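Local structure of putative regulator (3HFI) at the interface of chains A and B. The protein probably acts as a transcription regulator of the GntR/HutC type, whose UTRA domain, the part crystallised here, would sense a small effector and pair the subunits. Coordinates in Å, arbitrary orientation; residue numbers count along the deposited sequence, not the author numbering. Chains: chain A/B, Putative regulator.

Contact 1: the interface of chains A and B. Residues chain A 104-108; chain B 106-108.
Strand 105-114 of chain A runs antiparallel beside strand 105-114 of chain B, and the pairing of A:Ser106 with B:Ser108, A:Glu107 with B:Glu107 and A:Ser108 with B:Ser106 joins the two UTRA domains edge to edge across a two-fold axis. The axis passes by the facing A:Glu107 and B:Glu107. On one flank B:Ser108 N donates to A:Ser106 O at 2.8 Å, nearly straight at 166°. The return bond, from A:Ser106 N to B:Ser108 O, is longer at 3.0 Å and more bent. The same two bonds recur on the other flank with the chains exchanged, so backbone amides and carbonyls carry the contact. Side chains project to both sides of the joined strands. On one side the serines pair through their methylenes, A:Ser106 CB lying 4.0 Å from B:Ser108 CB. On the opposite side both glutamates leave the strand in parallel fashion, CG anti to the carbonyl carbon (chi1 -71°) and the chain extended beyond it, which brings the carboxylates alongside each other. A:Glu107 OE2 and B:Glu107 OE2 are 4.5 Å apart; if both are charged they would repel mildly, and their proximity might raise the proton affinity of one. At the strand start the ring of A:Tyr105 leaves on the glutamate side, slanting outward, and its CB is 3.7 Å from B:Ser108 O.

Contact 2: the interface of chains A and B. Residues chain A 105-106, 136, 138; chain B 108, 110, 159-160.
Beside the antiparallel pairing of A:Ser106 with B:Ser108, strand 130-139 of chain A meets the C-terminal loop of chain B, where B:Tyr159 and B:Leu160 are poorly ordered. The amide of A:Gln136 reaches this loop at the end of an extended side chain, CG anti to the backbone N (chi1 -178°). Its NE2 donates to B:Tyr159 O over 2.8 Å, with 160° at the hydrogen. The acceptor lies almost in the plane of the glutamine amide, but NE2 sits tilted from the plane of the backbone carbonyl of B:Tyr159. The other branch of that amide, OE1, rests 3.6 Å from B:Leu160 CA, so the side-chain amide borders the loop backbone through both its ends. B:Leu160 sends CD2 toward chain A, where it meets A:Val138 CG2 at 3.9 Å, the two side chains meeting at a slant. The hydroxyl of A:Ser106 points to where this loosely ordered leucine methyl and the phenol oxygen of B:Tyr110 come together, both on the same side of it. Its OG makes a weak hydrogen bond of 3.3 Å to B:Tyr110 OH. The tyrosine also leans on the serine methylene, with B:Tyr110 CE2 at 3.7 Å from A:Ser106 CB. Farther along the same ring, A:Tyr105 N lies at the edge, in the ring plane, 3.9 Å from B:Tyr110 CD2. The site thus occupies one face of strands 105-114 and 130-139 in chain A, over which the tail of chain B passes.

Contact 1: the interface of chains A and B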
loop_
_atom_site.group_PDB
_atom_site.type_symbol
_atom_site.label_atom_id
_atom_site.label_comp_id
_atom_site.label_asym_id
_atom_site.label_seq_id
_atom_site.Cartn_x
_atom_site.Cartn_y
_atom_site.Cartn_z
ATOM N N ARG A 104 -11.028 1.840 5.142
ATOM C CA ARG A 104 -11.143 0.434 5.086
ATOM C C ARG A 104 -10.588 -0.270 3.870
ATOM O O ARG A 104 -10.375 -1.481 3.973
ATOM C CB ARG A 104 -12.598 0.019 5.225
ATOM C CG ARG A 104 -13.248 0.586 6.498
ATOM C CD ARG A 104 -14.622 -0.000 6.686
ATOM N NE ARG A 104 -15.289 0.701 7.766
ATOM C CZ ARG A 104 -15.281 0.325 9.027
ATOM N NH1 ARG A 104 -14.669 -0.815 9.395
ATOM N NH2 ARG A 104 -15.934 1.074 9.939
ATOM N N TYR A 105 -10.365 0.448 2.770
ATOM C CA TYR A 105 -9.817 -0.119 1.545
ATOM C C TYR A 105 -8.977 0.850 0.774
ATOM O O TYR A 105 -9.195 2.079 0.802
ATOM C CB TYR A 105 -10.869 -0.594 0.517
ATOM C CG TYR A 105 -11.975 -1.428 1.077
ATOM C CD1 TYR A 105 -11.938 -2.842 0.969
ATOM C CD2 TYR A 105 -13.078 -0.844 1.684
ATOM C CE1 TYR A 105 -12.971 -3.637 1.497
ATOM C CE2 TYR A 105 -14.118 -1.631 2.189
ATOM C CZ TYR A 105 -14.046 -3.016 2.098
ATOM O OH TYR A 105 -15.060 -3.795 2.622
ATOM N N SER A 106 -8.118 0.247 -0.027
ATOM C CA SER A 106 -7.092 0.874 -0.838
ATOM C C SER A 106 -6.975 0.043 -2.109
ATOM O O SER A 106 -6.953 -1.187 -2.013
ATOM C CB SER A 106 -5.742 0.599 -0.162
ATOM O OG SER A 106 -5.168 1.771 -0.132
ATOM N N GLU A 107 -6.731 0.686 -3.256
ATOM C CA GLU A 107 -6.367 -0.026 -4.456
ATOM C C GLU A 107 -5.202 0.769 -5.024
ATOM O O GLU A 107 -5.282 1.974 -5.073
ATOM C CB GLU A 107 -7.494 0.059 -5.491
ATOM C CG GLU A 107 -8.715 -0.721 -5.157
ATOM C CD GLU A 107 -9.887 -0.492 -6.147
ATOM O OE1 GLU A 107 -9.928 0.506 -6.913
ATOM O OE2 GLU A 107 -10.810 -1.317 -6.107
ATOM N N SER A 108 -4.180 0.107 -5.546
ATOM C CA SER A 108 -3.138 0.805 -6.219
ATOM C C SER A 108 -2.878 0.158 -7.550
ATOM O O SER A 108 -3.008 -1.045 -7.703
ATOM C CB SER A 108 -1.855 0.720 -5.391
ATOM O OG SER A 108 -2.045 1.165 -4.078
ATOM N N SER B 106 -2.575 -3.872 -6.659
ATOM C CA SER B 106 -2.629 -4.170 -5.240
ATOM C C SER B 106 -4.021 -3.771 -4.766
ATOM O O SER B 106 -4.487 -2.692 -5.140
ATOM C CB SER B 106 -1.749 -3.139 -4.522
ATOM O OG SER B 106 -1.008 -3.865 -3.729
ATOM N N GLU B 107 -4.603 -4.529 -3.831
ATOM C CA GLU B 107 -5.802 -4.099 -3.151
ATOM C C GLU B 107 -5.533 -4.408 -1.687
ATOM O O GLU B 107 -5.057 -5.479 -1.391
ATOM C CB GLU B 107 -6.992 -4.971 -3.566
ATOM C CG GLU B 107 -7.467 -4.765 -4.960
ATOM C CD GLU B 107 -8.571 -5.766 -5.393
ATOM O OE1 GLU B 107 -8.771 -6.846 -4.777
ATOM O OE2 GLU B 107 -9.212 -5.471 -6.411
ATOM N N SER B 108 -5.929 -3.534 -0.775
ATOM C CA SER B 108 -5.832 -3.846 0.611
ATOM C C SER B 108 -7.143 -3.556 1.285
ATOM O O SER B 108 -7.854 -2.637 0.912
ATOM C CB SER B 108 -4.761 -2.963 1.255
ATOM O OG SER B 108 -3.533 -3.056 0.591
#

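Contact 2: the interface of chains A and B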
loop_
_atom_site.group_PDB
_atom_site.type_symbol
_atom_site.label_atom_id
_atom_site.label_comp_id
_atom_site.label_asym_id
_atom_site.label_seq_id
_atom_site.Cartn_x
_atom_site.Cartn_y
_atom_site.Cartn_z
ATOM N N TYR A 105 -10.365 0.448 2.770
ATOM C CA TYR A 105 -9.817 -0.119 1.545
ATOM C C TYR A 105 -8.977 0.850 0.774
ATOM O O TYR A 105 -9.195 2.079 0.802
ATOM C CB TYR A 105 -10.869 -0.594 0.517
ATOM C CG TYR A 105 -11.975 -1.428 1.077
ATOM C CD1 TYR A 105 -11.938 -2.842 0.969
ATOM C CD2 TYR A 105 -13.078 -0.844 1.684
ATOM C CE1 TYR A 105 -12.971 -3.637 1.497
ATOM C CE2 TYR A 105 -14.118 -1.631 2.189
ATOM C CZ TYR A 105 -14.046 -3.016 2.098
ATOM O OH TYR A 105 -15.060 -3.795 2.622
ATOM N N SER A 106 -8.118 0.247 -0.027
ATOM C CA SER A 106 -7.092 0.874 -0.838
ATOM C C SER A 106 -6.975 0.043 -2.109
ATOM O O SER A 106 -6.953 -1.187 -2.013
ATOM C CB SER A 106 -5.742 0.599 -0.162
ATOM O OG SER A 106 -5.168 1.771 -0.132
ATOM N N GLN A 136 -3.352 5.544 -6.481
ATOM C CA GLN A 136 -3.949 4.868 -5.369
ATOM C C GLN A 136 -5.281 5.489 -5.040
ATOM O O GLN A 136 -5.391 6.716 -4.899
ATOM C CB GLN A 136 -3.057 5.030 -4.157
ATOM C CG GLN A 136 -3.610 4.276 -2.936
ATOM C CD GLN A 136 -2.758 4.431 -1.737
ATOM O OE1 GLN A 136 -2.584 5.570 -1.215
ATOM N NE2 GLN A 136 -2.176 3.292 -1.267
ATOM N N VAL A 138 -8.283 5.462 -2.240
ATOM C CA VAL A 138 -8.497 5.201 -0.814
ATOM C C VAL A 138 -9.977 5.396 -0.493
ATOM O O VAL A 138 -10.574 6.370 -0.941
ATOM C CB VAL A 138 -7.593 6.132 0.044
ATOM C CG1 VAL A 138 -7.823 5.894 1.556
ATOM C CG2 VAL A 138 -6.083 5.890 -0.321
ATOM N N SER B 108 -5.929 -3.534 -0.775
ATOM C CA SER B 108 -5.832 -3.846 0.611
ATOM C C SER B 108 -7.143 -3.556 1.285
ATOM O O SER B 108 -7.854 -2.637 0.912
ATOM C CB SER B 108 -4.761 -2.963 1.255
ATOM O OG SER B 108 -3.533 -3.056 0.591
ATOM N N TYR B 110 -8.481 -3.044 5.359
ATOM C CA TYR B 110 -7.955 -2.790 6.668
ATOM C C TYR B 110 -9.036 -3.085 7.738
ATOM O O TYR B 110 -10.177 -2.665 7.589
ATOM C CB TYR B 110 -7.501 -1.326 6.791
ATOM C CG TYR B 110 -6.536 -0.856 5.717
ATOM C CD1 TYR B 110 -5.152 -0.907 5.899
ATOM C CD2 TYR B 110 -7.007 -0.363 4.509
ATOM C CE1 TYR B 110 -4.259 -0.471 4.876
ATOM C CE2 TYR B 110 -6.131 0.095 3.503
ATOM C CZ TYR B 110 -4.765 0.013 3.679
ATOM O OH TYR B 110 -3.941 0.454 2.667
ATOM N N TYR B 159 0.067 2.171 4.348
ATOM C CA TYR B 159 0.040 1.707 2.989
ATOM C C TYR B 159 -0.585 2.840 2.202
ATOM O O TYR B 159 -0.656 2.800 1.005
ATOM C CB TYR B 159 -0.791 0.436 2.876
ATOM N N LEU B 160 -1.033 3.867 2.896
ATOM C CA LEU B 160 -1.654 4.983 2.224
ATOM C C LEU B 160 -0.706 6.110 2.006
ATOM O O LEU B 160 0.051 6.435 2.862
ATOM C CB LEU B 160 -2.803 5.497 3.039
ATOM C CG LEU B 160 -3.684 4.392 3.510
ATOM C CD1 LEU B 160 -4.723 5.003 4.290
ATOM C CD2 LEU B 160 -4.261 3.761 2.356
#

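Contact 1 and contact 2 are neighbouring parts of one two-fold interface, with the centres of their C-alpha atoms about 4 Å apart, and they share A:Tyr105, A:Ser106 and B:Ser108. Contact 1 joins the 105-114 strands by their backbones, whereas contact 2 extends the interface to strand 130-139 and to the partner's C-terminal loop. A:Ser106 serves both, pairing through its backbone in one and touching B:Tyr110 and B:Leu160 with its side chain in the other. Symmetry repeats the tail contact on the other chain. Such strand pairing would suit a dimeric regulator, although the structure alone does not prove this dimer in solution.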